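Local coordinates for putative Nitroreductase (PDB 3E39), which binds flavin mononucleotide at the interface of a two-chain assembly and is probably an oxidoreductase of the nitroreductase family, at residues A[91-94]-A[95-98]; A[122-125]-A[126-129]; A[41-45]-A[46-50]; A[161-164]-A[165-169]. All blocks are in the same frame, centred on the assembly; numbering follows the deposited sequence.

Interaction 1 (A[91-94]-A[95-98]). With FMN (flavin mononucleotide), chain G; ACT (acetate ion), chain C.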
loop_
_atom_site.group_PDB
_atom_site.type_symbol
_atom_site.label_atom_id
_atom_site.label_comp_id
_atom_site.label_asym_id
_atom_site.label_seq_id
_atom_site.Cartn_x
_atom_site.Cartn_y
_atom_site.Cartn_z
HETATM N N MSE A 91 11.343 1.256 -13.527
HETATM C CA MSE A 91 9.931 1.662 -13.608
HETATM C C MSE A 91 9.282 1.333 -14.944
HETATM O O MSE A 91 9.954 1.397 -15.980
HETATM C CB MSE A 91 9.771 3.163 -13.362
HETATM C CG MSE A 91 10.163 3.587 -11.991
HETATM SE SE MSE A 91 10.043 5.499 -11.677
HETATM C CE MSE A 91 8.402 5.650 -11.503
ATOM N N TYR A 92 7.990 0.990 -14.927
ATOM C CA TYR A 92 7.250 0.757 -16.192
ATOM C C TYR A 92 6.061 1.688 -16.382
ATOM O O TYR A 92 5.521 1.837 -17.495
ATOM C CB TYR A 92 6.771 -0.692 -16.299
ATOM C CG TYR A 92 5.475 -1.011 -15.547
ATOM C CD1 TYR A 92 5.434 -1.022 -14.154
ATOM C CD2 TYR A 92 4.300 -1.335 -16.227
ATOM C CE1 TYR A 92 4.252 -1.318 -13.452
ATOM C CE2 TYR A 92 3.119 -1.660 -15.527
ATOM C CZ TYR A 92 3.114 -1.663 -14.141
ATOM O OH TYR A 92 1.960 -1.964 -13.432
ATOM N N ASN A 93 5.645 2.308 -15.277
ATOM C CA ASN A 93 4.504 3.181 -15.276
ATOM C C ASN A 93 4.555 3.995 -14.013
ATOM O O ASN A 93 4.508 3.437 -12.934
ATOM C CB ASN A 93 3.221 2.352 -15.339
ATOM C CG ASN A 93 1.958 3.215 -15.417
ATOM O OD1 ASN A 93 1.509 3.779 -14.429
ATOM N ND2 ASN A 93 1.367 3.303 -16.622
ATOM N N GLU A 94 4.646 5.308 -14.139
ATOM C CA GLU A 94 4.899 6.103 -12.918
ATOM C C GLU A 94 3.758 5.991 -11.900
ATOM O O GLU A 94 4.015 5.743 -10.717
ATOM C CB GLU A 94 5.303 7.553 -13.247
ATOM C CG GLU A 94 6.483 7.606 -14.244
ATOM C CD GLU A 94 7.280 8.907 -14.225
ATOM O OE1 GLU A 94 6.944 9.826 -13.459
ATOM O OE2 GLU A 94 8.259 9.000 -14.997
ATOM N N VAL A 95 2.511 6.118 -12.337
ATOM C CA VAL A 95 1.396 5.966 -11.385
ATOM C C VAL A 95 1.456 4.599 -10.675
ATOM O O VAL A 95 1.421 4.554 -9.441
ATOM C CB VAL A 95 0.021 6.130 -12.054
ATOM C CG1 VAL A 95 -1.087 5.598 -11.134
ATOM C CG2 VAL A 95 -0.198 7.622 -12.446
ATOM N N LYS A 96 1.523 3.519 -11.451
ATOM C CA LYS A 96 1.521 2.155 -10.891
ATOM C C LYS A 96 2.723 1.846 -9.989
ATOM O O LYS A 96 2.613 1.087 -9.034
ATOM C CB LYS A 96 1.352 1.116 -12.001
ATOM C CG LYS A 96 -0.017 1.235 -12.685
ATOM C CD LYS A 96 -0.173 0.204 -13.774
ATOM C CE LYS A 96 -0.829 0.765 -14.961
ATOM N NZ LYS A 96 -1.046 -0.245 -16.004
ATOM N N ASP A 97 3.870 2.431 -10.304
ATOM C CA ASP A 97 5.084 2.223 -9.499
ATOM C C ASP A 97 5.014 3.070 -8.215
ATOM O O ASP A 97 5.479 2.630 -7.148
ATOM C CB ASP A 97 6.340 2.476 -10.343
ATOM C CG ASP A 97 6.620 1.357 -11.328
ATOM O OD1 ASP A 97 6.384 0.171 -11.015
ATOM O OD2 ASP A 97 7.090 1.672 -12.439
ATOM N N HIS A 98 4.392 4.253 -8.301
ATOM C CA HIS A 98 4.113 5.016 -7.063
ATOM C C HIS A 98 3.156 4.186 -6.178
ATOM O O HIS A 98 3.343 4.113 -4.944
ATOM C CB HIS A 98 3.545 6.407 -7.327
ATOM C CG HIS A 98 4.537 7.357 -7.915
ATOM N ND1 HIS A 98 5.759 7.622 -7.322
ATOM C CD2 HIS A 98 4.479 8.121 -9.031
ATOM C CE1 HIS A 98 6.427 8.483 -8.079
ATOM N NE2 HIS A 98 5.676 8.797 -9.121
HETATM N N1 FMN G . -1.412 -9.149 -12.267
HETATM C C2 FMN G . -2.165 -9.486 -13.367
HETATM O O2 FMN G . -2.390 -10.656 -13.561
HETATM N N3 FMN G . -2.690 -8.540 -14.219
HETATM C C4 FMN G . -2.495 -7.202 -14.014
HETATM O O4 FMN G . -3.221 -6.397 -14.600
HETATM C C4A FMN G . -1.732 -6.827 -12.925
HETATM N N5 FMN G . -1.510 -5.502 -12.685
HETATM C C5A FMN G . -0.781 -5.131 -11.575
HETATM C C6 FMN G . -0.558 -3.783 -11.377
HETATM C C7 FMN G . 0.163 -3.360 -10.260
HETATM C C7M FMN G . 0.463 -1.899 -10.053
HETATM C C8 FMN G . 0.683 -4.277 -9.351
HETATM C C8M FMN G . 1.259 -3.820 -8.021
HETATM C C9 FMN G . 0.485 -5.624 -9.575
HETATM C C9A FMN G . -0.241 -6.075 -10.698
HETATM N N10 FMN G . -0.482 -7.440 -10.943
HETATM C C10 FMN G . -1.208 -7.800 -12.038
HETATM C "C1'" FMN G . 0.006 -8.520 -10.022
HETATM C "C2'" FMN G . 1.522 -8.697 -10.168
HETATM O "O2'" FMN G . 1.817 -9.353 -11.382
HETATM C "C3'" FMN G . 2.071 -9.419 -8.943
HETATM O "O3'" FMN G . 1.911 -8.668 -7.782
HETATM C "C4'" FMN G . 3.555 -9.787 -9.095
HETATM O "O4'" FMN G . 3.717 -10.682 -10.187
HETATM C "C5'" FMN G . 4.082 -10.485 -7.856
HETATM O "O5'" FMN G . 3.290 -11.624 -7.533
HETATM P P FMN G . 2.622 -11.756 -6.096
HETATM O O1P FMN G . 2.120 -13.172 -5.953
HETATM O O2P FMN G . 1.516 -10.716 -6.040
HETATM O O3P FMN G . 3.641 -11.470 -5.031
HETATM C C ACT C . 0.075 -3.652 -16.058
HETATM O O ACT C . -0.117 -2.919 -15.073
HETATM O OXT ACT C . -0.167 -3.153 -17.168
HETATM C CH3 ACT C . 0.564 -5.063 -15.901
HETATM O O HOH W 1 5.701 10.612 -11.256
#
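The Y92 ring carries N93 CB over the centre of one face, 3.8 Å above its plane, while at its edge D97 OD1 lies near the plane by CD1 and an acetate oxygen lies in plane beside CE2 and OH. The K96 side chain crosses that of Y92 at about a right angle, bringing K96 CD to 3.1 Å from Y92 OH. The Y92 hydroxyl donates to acetate O (2.8 Å), to which K96 NZ donates as well; the acetate probably comes from the crystallisation liquor. K96 NZ also donates to N127 OD1 and, less firmly, to G123 O, both of the second subunit, and the flavin methyl C7M approaches K96 CB.

Residues 91-93 lead into helix 94-114, and N93 is its N-cap: with CG anti to the backbone N (chi1 -177°), N93 OD1 turns back to accept from K96 N at 3.0 Å, an almost straight bond of 174°. D97 answers in the reverse direction. Its OD2 takes two amides, Y92 N at 2.7 Å nearly along the C-O axis and N93 N at 3.2 Å from above the carboxylate plane, which ties the incoming loop to the first turn. Across that turn a water joins E94 OE1 (2.6 Å) to H98 NE2 (2.8 Å) at the imidazole edge, while H98 ND1 bonds E146.

Interaction 2 (A[122-125]-A[126-129]). With FMN (flavin mononucleotide), chain E.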
loop_
_atom_site.group_PDB
_atom_site.type_symbol
_atom_site.label_atom_id
_atom_site.label_comp_id
_atom_site.label_asym_id
_atom_site.label_seq_id
_atom_site.Cartn_x
_atom_site.Cartn_y
_atom_site.Cartn_z
ATOM N N LEU A 122 6.485 9.460 6.355
ATOM C CA LEU A 122 6.794 10.866 6.151
ATOM C C LEU A 122 6.892 11.132 4.653
ATOM O O LEU A 122 7.716 10.525 3.978
ATOM C CB LEU A 122 8.101 11.249 6.839
ATOM C CG LEU A 122 8.135 11.157 8.363
ATOM C CD1 LEU A 122 9.531 11.526 8.897
ATOM C CD2 LEU A 122 7.098 12.028 8.984
ATOM N N GLY A 123 6.009 11.996 4.142
ATOM C CA GLY A 123 5.966 12.363 2.719
ATOM C C GLY A 123 6.264 13.825 2.420
ATOM O O GLY A 123 6.666 14.170 1.332
ATOM N N GLU A 124 6.071 14.711 3.382
ATOM C CA GLU A 124 6.441 16.102 3.145
ATOM C C GLU A 124 7.917 16.208 2.782
ATOM O O GLU A 124 8.314 17.070 1.991
ATOM C CB GLU A 124 6.089 16.935 4.381
ATOM C CG GLU A 124 6.690 18.337 4.421
ATOM C CD GLU A 124 8.111 18.386 5.000
ATOM O OE1 GLU A 124 8.644 17.338 5.425
ATOM O OE2 GLU A 124 8.667 19.496 5.036
ATOM N N ILE A 125 8.724 15.292 3.300
ATOM C CA ILE A 125 10.154 15.322 3.102
ATOM C C ILE A 125 10.541 15.124 1.638
ATOM O O ILE A 125 11.577 15.640 1.189
ATOM C CB ILE A 125 10.899 14.320 4.055
ATOM C CG1 ILE A 125 12.427 14.555 4.000
ATOM C CG2 ILE A 125 10.534 12.823 3.781
ATOM C CD1 ILE A 125 13.164 13.950 5.170
ATOM N N ILE A 126 9.711 14.404 0.882
ATOM C CA ILE A 126 10.046 14.139 -0.520
ATOM C C ILE A 126 9.962 15.387 -1.380
ATOM O O ILE A 126 10.570 15.427 -2.458
ATOM C CB ILE A 126 9.259 12.957 -1.187
ATOM C CG1 ILE A 126 7.850 13.381 -1.600
ATOM C CG2 ILE A 126 9.288 11.680 -0.267
ATOM C CD1 ILE A 126 7.063 12.289 -2.305
ATOM N N ASN A 127 9.252 16.412 -0.891
ATOM C CA ASN A 127 9.159 17.693 -1.613
ATOM C C ASN A 127 10.546 18.327 -1.803
ATOM O O ASN A 127 10.734 19.140 -2.709
ATOM C CB ASN A 127 8.327 18.712 -0.849
ATOM C CG ASN A 127 6.933 18.262 -0.555
ATOM O OD1 ASN A 127 6.438 17.276 -1.109
ATOM N ND2 ASN A 127 6.258 19.011 0.321
ATOM N N GLN A 128 11.478 17.999 -0.910
ATOM C CA GLN A 128 12.856 18.493 -0.975
ATOM C C GLN A 128 13.846 17.534 -1.641
ATOM O O GLN A 128 15.058 17.686 -1.501
ATOM C CB GLN A 128 13.329 18.829 0.447
ATOM C CG GLN A 128 12.659 20.024 1.108
ATOM C CD GLN A 128 11.179 19.821 1.487
ATOM O OE1 GLN A 128 10.290 20.463 0.913
ATOM N NE2 GLN A 128 10.920 18.914 2.450
ATOM N N ALA A 129 13.347 16.570 -2.404
ATOM C CA ALA A 129 14.218 15.579 -3.040
ATOM C C ALA A 129 15.392 16.142 -3.839
ATOM O O ALA A 129 16.483 15.610 -3.777
ATOM C CB ALA A 129 13.376 14.662 -3.980
HETATM N N1 FMN E . 2.594 12.402 8.944
HETATM C C2 FMN E . 3.449 13.396 9.373
HETATM O O2 FMN E . 3.522 13.705 10.551
HETATM N N3 FMN E . 4.275 14.038 8.476
HETATM C C4 FMN E . 4.279 13.752 7.130
HETATM O O4 FMN E . 5.187 14.210 6.414
HETATM C C4A FMN E . 3.410 12.757 6.671
HETATM N N5 FMN E . 3.403 12.448 5.332
HETATM C C5A FMN E . 2.562 11.440 4.851
HETATM C C6 FMN E . 2.552 11.161 3.479
HETATM C C7 FMN E . 1.729 10.150 2.973
HETATM C C7M FMN E . 1.593 9.977 1.484
HETATM C C8 FMN E . 0.894 9.439 3.859
HETATM C C8M FMN E . 0.017 8.323 3.343
HETATM C C9 FMN E . 0.891 9.748 5.221
HETATM C C9A FMN E . 1.732 10.757 5.738
HETATM N N10 FMN E . 1.742 11.082 7.122
HETATM C C10 FMN E . 2.585 12.082 7.588
HETATM C "C1'" FMN E . 0.855 10.399 8.092
HETATM C "C2'" FMN E . -0.599 10.868 7.982
HETATM O "O2'" FMN E . -0.749 12.148 8.571
HETATM C "C3'" FMN E . -1.498 9.861 8.681
HETATM O "O3'" FMN E . -1.362 8.614 8.038
HETATM C "C4'" FMN E . -2.973 10.256 8.643
HETATM O "O4'" FMN E . -3.150 11.458 9.359
HETATM C "C5'" FMN E . -3.856 9.199 9.261
HETATM O "O5'" FMN E . -3.352 8.790 10.520
HETATM P P FMN E . -2.999 7.282 10.928
HETATM O O1P FMN E . -1.757 6.896 10.140
HETATM O O2P FMN E . -2.786 7.246 12.432
HETATM O O3P FMN E . -4.182 6.456 10.498
#
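The pocket for the flavin ring is edged here by G123 and E124, whose two successive amides both donate to O4 of the flavin mononucleotide, G123 N at 3.3 Å and E124 N at 3.2 Å with the straighter angle of 165°; G123 N also lies 2.9 Å from flavin N5. The L122 methyl CD2 is in van der Waals contact with the pyrimidine part of the flavin, nearest at N3. The following residues fold back on this pair: I126 N donates to G123 O at 3.1 Å, and I126 CG1 packs against the same oxygen. N127 N to E124 O and Q128 N to I125 O repeat the i to i+3 pattern, so 124-127 is a 3-10 turn between strand 118-122 and helix 129-135. In all three bonds the donor stands well above the carbonyl plane. Q128 NE2 is bonded chiefly to H68 O and adds a weak bond to E124 O at 3.2 Å, reached because the glutamine chain bends at chi2 (70°). The E124 carboxylate is engaged by T69 and by the R70 amide. N127 OD1 accepts from K96 NZ of the second subunit. I125 faces F145 and A148 of strand 143-152.

Interaction 3 (A[41-45]-A[46-50]). With FMN (flavin mononucleotide), chain G.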
loop_
_atom_site.group_PDB
_atom_site.type_symbol
_atom_site.label_atom_id
_atom_site.label_comp_id
_atom_site.label_asym_id
_atom_site.label_seq_id
_atom_site.Cartn_x
_atom_site.Cartn_y
_atom_site.Cartn_z
ATOM N N ALA A 41 5.924 -6.660 -0.892
ATOM C CA ALA A 41 4.782 -5.966 -1.481
ATOM C C ALA A 41 4.781 -6.292 -2.980
ATOM O O ALA A 41 5.839 -6.553 -3.577
ATOM C CB ALA A 41 4.899 -4.448 -1.274
ATOM N N PRO A 42 3.606 -6.289 -3.608
ATOM C CA PRO A 42 3.531 -6.554 -5.053
ATOM C C PRO A 42 4.005 -5.362 -5.909
ATOM O O PRO A 42 4.097 -4.232 -5.441
ATOM C CB PRO A 42 2.036 -6.798 -5.266
ATOM C CG PRO A 42 1.388 -5.926 -4.212
ATOM C CD PRO A 42 2.274 -6.069 -3.015
ATOM N N SER A 43 4.334 -5.641 -7.165
ATOM C CA SER A 43 4.691 -4.624 -8.123
ATOM C C SER A 43 4.231 -5.099 -9.487
ATOM O O SER A 43 4.152 -6.310 -9.761
ATOM C CB SER A 43 6.202 -4.352 -8.119
ATOM O OG SER A 43 6.959 -5.459 -8.579
ATOM N N GLY A 44 3.923 -4.155 -10.361
ATOM C CA GLY A 44 3.577 -4.507 -11.736
ATOM C C GLY A 44 4.736 -5.281 -12.384
ATOM O O GLY A 44 5.923 -4.974 -12.183
ATOM N N LEU A 45 4.378 -6.350 -13.061
ATOM C CA LEU A 45 5.281 -7.201 -13.795
ATOM C C LEU A 45 6.279 -7.895 -12.875
ATOM O O LEU A 45 7.201 -8.554 -13.349
ATOM C CB LEU A 45 6.020 -6.374 -14.860
ATOM C CG LEU A 45 5.207 -5.436 -15.756
ATOM C CD1 LEU A 45 6.153 -4.580 -16.599
ATOM C CD2 LEU A 45 4.277 -6.224 -16.602
ATOM N N ASN A 46 6.071 -7.796 -11.562
ATOM C CA ASN A 46 7.051 -8.244 -10.590
ATOM C C ASN A 46 8.417 -7.606 -10.907
ATOM O O ASN A 46 9.487 -8.237 -10.731
ATOM C CB ASN A 46 7.169 -9.788 -10.516
ATOM C CG ASN A 46 7.906 -10.270 -9.264
ATOM O OD1 ASN A 46 7.878 -9.623 -8.218
ATOM N ND2 ASN A 46 8.525 -11.455 -9.351
ATOM N N ASN A 47 8.391 -6.360 -11.364
ATOM C CA ASN A 47 9.604 -5.609 -11.657
ATOM C C ASN A 47 10.412 -5.218 -10.409
ATOM O O ASN A 47 11.608 -4.950 -10.516
ATOM C CB ASN A 47 9.301 -4.332 -12.398
ATOM C CG ASN A 47 8.948 -4.539 -13.850
ATOM O OD1 ASN A 47 8.267 -3.690 -14.445
ATOM N ND2 ASN A 47 9.398 -5.642 -14.434
ATOM N N GLN A 48 9.748 -5.093 -9.266
ATOM C CA GLN A 48 10.413 -4.809 -7.992
ATOM C C GLN A 48 11.246 -3.529 -8.095
ATOM O O GLN A 48 12.466 -3.568 -7.954
ATOM C CB GLN A 48 11.284 -5.994 -7.570
ATOM C CG GLN A 48 10.478 -7.276 -7.379
ATOM C CD GLN A 48 11.373 -8.480 -7.318
ATOM O OE1 GLN A 48 12.317 -8.515 -6.521
ATOM N NE2 GLN A 48 11.100 -9.469 -8.145
ATOM N N PRO A 49 10.571 -2.394 -8.333
ATOM C CA PRO A 49 11.256 -1.113 -8.514
ATOM C C PRO A 49 11.731 -0.403 -7.243
ATOM O O PRO A 49 12.462 0.594 -7.351
ATOM C CB PRO A 49 10.199 -0.269 -9.195
ATOM C CG PRO A 49 8.908 -0.727 -8.569
ATOM C CD PRO A 49 9.103 -2.239 -8.441
ATOM N N CYS A 50 11.292 -0.871 -6.071
ATOM C CA CYS A 50 11.626 -0.186 -4.831
ATOM C C CYS A 50 13.049 -0.451 -4.356
ATOM O O CYS A 50 13.569 -1.582 -4.434
ATOM C CB CYS A 50 10.629 -0.493 -3.708
ATOM S SG CYS A 50 8.956 0.050 -4.069
HETATM N N1 FMN G . -1.412 -9.149 -12.267
HETATM C C2 FMN G . -2.165 -9.486 -13.367
HETATM O O2 FMN G . -2.390 -10.656 -13.561
HETATM N N3 FMN G . -2.690 -8.540 -14.219
HETATM C C4 FMN G . -2.495 -7.202 -14.014
HETATM O O4 FMN G . -3.221 -6.397 -14.600
HETATM C C4A FMN G . -1.732 -6.827 -12.925
HETATM N N5 FMN G . -1.510 -5.502 -12.685
HETATM C C5A FMN G . -0.781 -5.131 -11.575
HETATM C C6 FMN G . -0.558 -3.783 -11.377
HETATM C C7 FMN G . 0.163 -3.360 -10.260
HETATM C C7M FMN G . 0.463 -1.899 -10.053
HETATM C C8 FMN G . 0.683 -4.277 -9.351
HETATM C C8M FMN G . 1.259 -3.820 -8.021
HETATM C C9 FMN G . 0.485 -5.624 -9.575
HETATM C C9A FMN G . -0.241 -6.075 -10.698
HETATM N N10 FMN G . -0.482 -7.440 -10.943
HETATM C C10 FMN G . -1.208 -7.800 -12.038
HETATM C "C1'" FMN G . 0.006 -8.520 -10.022
HETATM C "C2'" FMN G . 1.522 -8.697 -10.168
HETATM O "O2'" FMN G . 1.817 -9.353 -11.382
HETATM C "C3'" FMN G . 2.071 -9.419 -8.943
HETATM O "O3'" FMN G . 1.911 -8.668 -7.782
HETATM C "C4'" FMN G . 3.555 -9.787 -9.095
HETATM O "O4'" FMN G . 3.717 -10.682 -10.187
HETATM C "C5'" FMN G . 4.082 -10.485 -7.856
HETATM O "O5'" FMN G . 3.290 -11.624 -7.533
HETATM P P FMN G . 2.622 -11.756 -6.096
HETATM O O1P FMN G . 2.120 -13.172 -5.953
HETATM O O2P FMN G . 1.516 -10.716 -6.040
HETATM O O3P FMN G . 3.641 -11.470 -5.031
HETATM O O HOH W 2 6.625 -7.703 -7.081
#
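S43 OG is gripped by Q48 N, which donates at 2.9 Å and 158°, and by a water 2.7 Å from OG, which donates to N46 OD1 at 2.6 Å. The hydroxyl reaches both because chi1 (66°) sets OG between the backbone N and the carbonyl carbon. Behind it S43 CB meets the ring of P49 at CD, 3.6 Å apart. Two overlapping beta turns in the loop between helix 28-39 and strand 50-56 are closed by main-chain bonds: N46 N to S43 O, and N47 N to G44 O at 2.9 Å, the straighter of the pair at 168°. The S43-N46 turn is type II; in G44-N47 both central residues are left-handed. The loop borders the flavin, with P42 CB 3.1 Å from the ribityl O3' and G44 N beside the dimethylbenzene ring at C8. L45 and N47 lie side by side, pointing the same way, with L45 CD1 against N47 OD1, and both pack on Y92. Q48 NE2 turns back to N46 O at 3.3 Å and, more weakly, to N46 OD1. The far ends of both amides cross the dimer interface: N46 ND2 donates to S161 O and Q48 OE1 accepts from R163 N, both of the second subunit.

Interaction 4 (A[161-164]-A[165-169]). With FMN (flavin mononucleotide), chain E.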
loop_
_atom_site.group_PDB
_atom_site.type_symbol
_atom_site.label_atom_id
_atom_site.label_comp_id
_atom_site.label_asym_id
_atom_site.label_seq_id
_atom_site.Cartn_x
_atom_site.Cartn_y
_atom_site.Cartn_z
ATOM N N SER A 161 -9.037 9.297 12.521
ATOM C CA SER A 161 -10.436 9.073 12.185
ATOM C C SER A 161 -10.528 8.707 10.721
ATOM O O SER A 161 -9.618 8.961 9.943
ATOM C CB SER A 161 -11.251 10.338 12.454
ATOM O OG SER A 161 -10.965 11.412 11.549
ATOM N N ARG A 162 -11.591 8.014 10.363
ATOM C CA ARG A 162 -11.873 7.770 8.946
ATOM C C ARG A 162 -13.338 8.056 8.696
ATOM O O ARG A 162 -14.179 7.916 9.608
ATOM C CB ARG A 162 -11.563 6.333 8.533
ATOM C CG ARG A 162 -10.093 5.955 8.519
ATOM C CD ARG A 162 -9.236 6.711 7.477
ATOM N NE ARG A 162 -7.898 6.090 7.516
ATOM C CZ ARG A 162 -6.964 6.362 8.422
ATOM N NH1 ARG A 162 -7.159 7.313 9.327
ATOM N NH2 ARG A 162 -5.805 5.709 8.401
ATOM N N ARG A 163 -13.631 8.462 7.472
ATOM C CA ARG A 163 -15.011 8.645 7.016
ATOM C C ARG A 163 -15.693 7.274 6.997
ATOM O O ARG A 163 -15.022 6.248 6.918
ATOM C CB ARG A 163 -15.038 9.252 5.617
ATOM C CG ARG A 163 -14.468 10.646 5.547
ATOM C CD ARG A 163 -14.553 11.214 4.143
ATOM N NE ARG A 163 -15.919 11.549 3.746
ATOM C CZ ARG A 163 -16.278 11.910 2.516
ATOM N NH1 ARG A 163 -15.384 11.987 1.544
ATOM N NH2 ARG A 163 -17.546 12.192 2.247
ATOM N N PRO A 164 -17.031 7.250 7.136
ATOM C CA PRO A 164 -17.738 5.997 7.085
ATOM C C PRO A 164 -17.645 5.403 5.711
ATOM O O PRO A 164 -17.640 6.135 4.731
ATOM C CB PRO A 164 -19.205 6.385 7.372
ATOM C CG PRO A 164 -19.183 7.748 7.856
ATOM C CD PRO A 164 -17.933 8.392 7.350
ATOM N N LEU A 165 -17.558 4.085 5.639
ATOM C CA LEU A 165 -17.502 3.371 4.351
ATOM C C LEU A 165 -18.567 3.838 3.395
ATOM O O LEU A 165 -18.331 3.976 2.171
ATOM C CB LEU A 165 -17.664 1.872 4.598
ATOM C CG LEU A 165 -17.679 0.972 3.377
ATOM C CD1 LEU A 165 -16.460 1.295 2.548
ATOM C CD2 LEU A 165 -17.743 -0.492 3.837
ATOM N N ALA A 166 -19.757 4.094 3.942
ATOM C CA ALA A 166 -20.900 4.562 3.144
ATOM C C ALA A 166 -20.613 5.839 2.340
ATOM O O ALA A 166 -21.090 5.983 1.208
ATOM C CB ALA A 166 -22.103 4.776 4.058
ATOM N N GLU A 167 -19.821 6.740 2.918
ATOM C CA GLU A 167 -19.451 7.967 2.240
ATOM C C GLU A 167 -18.348 7.759 1.200
ATOM O O GLU A 167 -18.106 8.637 0.359
ATOM C CB GLU A 167 -18.975 9.020 3.247
ATOM C CG GLU A 167 -20.083 9.480 4.204
ATOM C CD GLU A 167 -19.626 10.522 5.193
ATOM O OE1 GLU A 167 -18.540 11.128 5.021
ATOM O OE2 GLU A 167 -20.347 10.720 6.187
ATOM N N LEU A 168 -17.672 6.616 1.277
ATOM C CA LEU A 168 -16.528 6.324 0.395
ATOM C C LEU A 168 -16.875 5.373 -0.767
ATOM O O LEU A 168 -16.094 5.199 -1.694
ATOM C CB LEU A 168 -15.378 5.773 1.240
ATOM C CG LEU A 168 -14.838 6.713 2.322
ATOM C CD1 LEU A 168 -13.773 5.972 3.137
ATOM C CD2 LEU A 168 -14.269 7.977 1.724
ATOM N N LEU A 169 -18.055 4.769 -0.714
ATOM C CA LEU A 169 -18.537 3.913 -1.786
ATOM C C LEU A 169 -19.211 4.743 -2.869
ATOM O O LEU A 169 -19.950 5.707 -2.546
ATOM C CB LEU A 169 -19.540 2.907 -1.217
ATOM C CG LEU A 169 -18.997 1.745 -0.397
ATOM C CD1 LEU A 169 -20.109 1.068 0.399
ATOM C CD2 LEU A 169 -18.297 0.757 -1.348
HETATM N N1 FMN E . 2.594 12.402 8.944
HETATM C C2 FMN E . 3.449 13.396 9.373
HETATM O O2 FMN E . 3.522 13.705 10.551
HETATM N N3 FMN E . 4.275 14.038 8.476
HETATM C C4 FMN E . 4.279 13.752 7.130
HETATM O O4 FMN E . 5.187 14.210 6.414
HETATM C C4A FMN E . 3.410 12.757 6.671
HETATM N N5 FMN E . 3.403 12.448 5.332
HETATM C C5A FMN E . 2.562 11.440 4.851
HETATM C C6 FMN E . 2.552 11.161 3.479
HETATM C C7 FMN E . 1.729 10.150 2.973
HETATM C C7M FMN E . 1.593 9.977 1.484
HETATM C C8 FMN E . 0.894 9.439 3.859
HETATM C C8M FMN E . 0.017 8.323 3.343
HETATM C C9 FMN E . 0.891 9.748 5.221
HETATM C C9A FMN E . 1.732 10.757 5.738
HETATM N N10 FMN E . 1.742 11.082 7.122
HETATM C C10 FMN E . 2.585 12.082 7.588
HETATM C "C1'" FMN E . 0.855 10.399 8.092
HETATM C "C2'" FMN E . -0.599 10.868 7.982
HETATM O "O2'" FMN E . -0.749 12.148 8.571
HETATM C "C3'" FMN E . -1.498 9.861 8.681
HETATM O "O3'" FMN E . -1.362 8.614 8.038
HETATM C "C4'" FMN E . -2.973 10.256 8.643
HETATM O "O4'" FMN E . -3.150 11.458 9.359
HETATM C "C5'" FMN E . -3.856 9.199 9.261
HETATM O "O5'" FMN E . -3.352 8.790 10.520
HETATM P P FMN E . -2.999 7.282 10.928
HETATM O O1P FMN E . -1.757 6.896 10.140
HETATM O O2P FMN E . -2.786 7.246 12.432
HETATM O O3P FMN E . -4.182 6.456 10.498
HETATM O O HOH W 3 -19.519 11.221 -0.055
#
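R163 leaves its backbone with CG anti to the carbonyl carbon and bends at chi3 (71°), which swings its guanidinium across the E167 side chain, itself extended beyond CG. The two side chains cross at about a right angle, their flat groups 61° apart. The salt bridge is side-on: R163 NE at 2.9 Å and R163 NH2 at 3.1 Å both donate to the single oxygen E167 OE1, which lies in the guanidinium plane. NE meets it nearly along the C-O axis, whereas NH2 comes on the anti side, tilted out of the carboxylate plane. E167 O stands over one guanidinium face, and a water links it weakly to R163 NH2. The other carboxylate oxygen, E167 OE2, rests on the P164 ring, 3.5 Å from CD. P164 O accepts from E167 N at 2.9 Å and, weakly, from L168 N, closing the turn that opens the short, weakly bonded helix 165-168.

R162 points elsewhere. Its NH2 donates to phosphate oxygen O3P of the flavin mononucleotide at 2.8 Å, and NH1 adds a weak bond to the same atom while gripping S161 O at 3.0 Å. R15, R16, S17 and R19 also bond this FMN. The segment follows strand 143-152 and lies against the second subunit: R162 NE reaches A41 O of that subunit, just past its helix 28-39, and L168 and L169 pack on R51 and F52 of its strand 50-56.

In the fold
Interactions 1 and 3 touch, with Y92 and D97 of the former against G44, L45, N47 and P49 of the latter, and both border one flavin; interactions 2 and 4 serve the other, about 13 Å apart at their nearest atoms. All four are partly buried and reach the second subunit. Interaction 4, about 23 Å from the chain centre, is the most peripheral, and is the one with a salt bridge and a phosphate ligand. Interaction 2, about 12 Å out, is the innermost and relies on main-chain turn bonds beside the sheet. Side-chain oxygens accepting from backbone amides mark interactions 1 and 3: an N-cap and a carboxylate in one, a serine hydroxyl in the other.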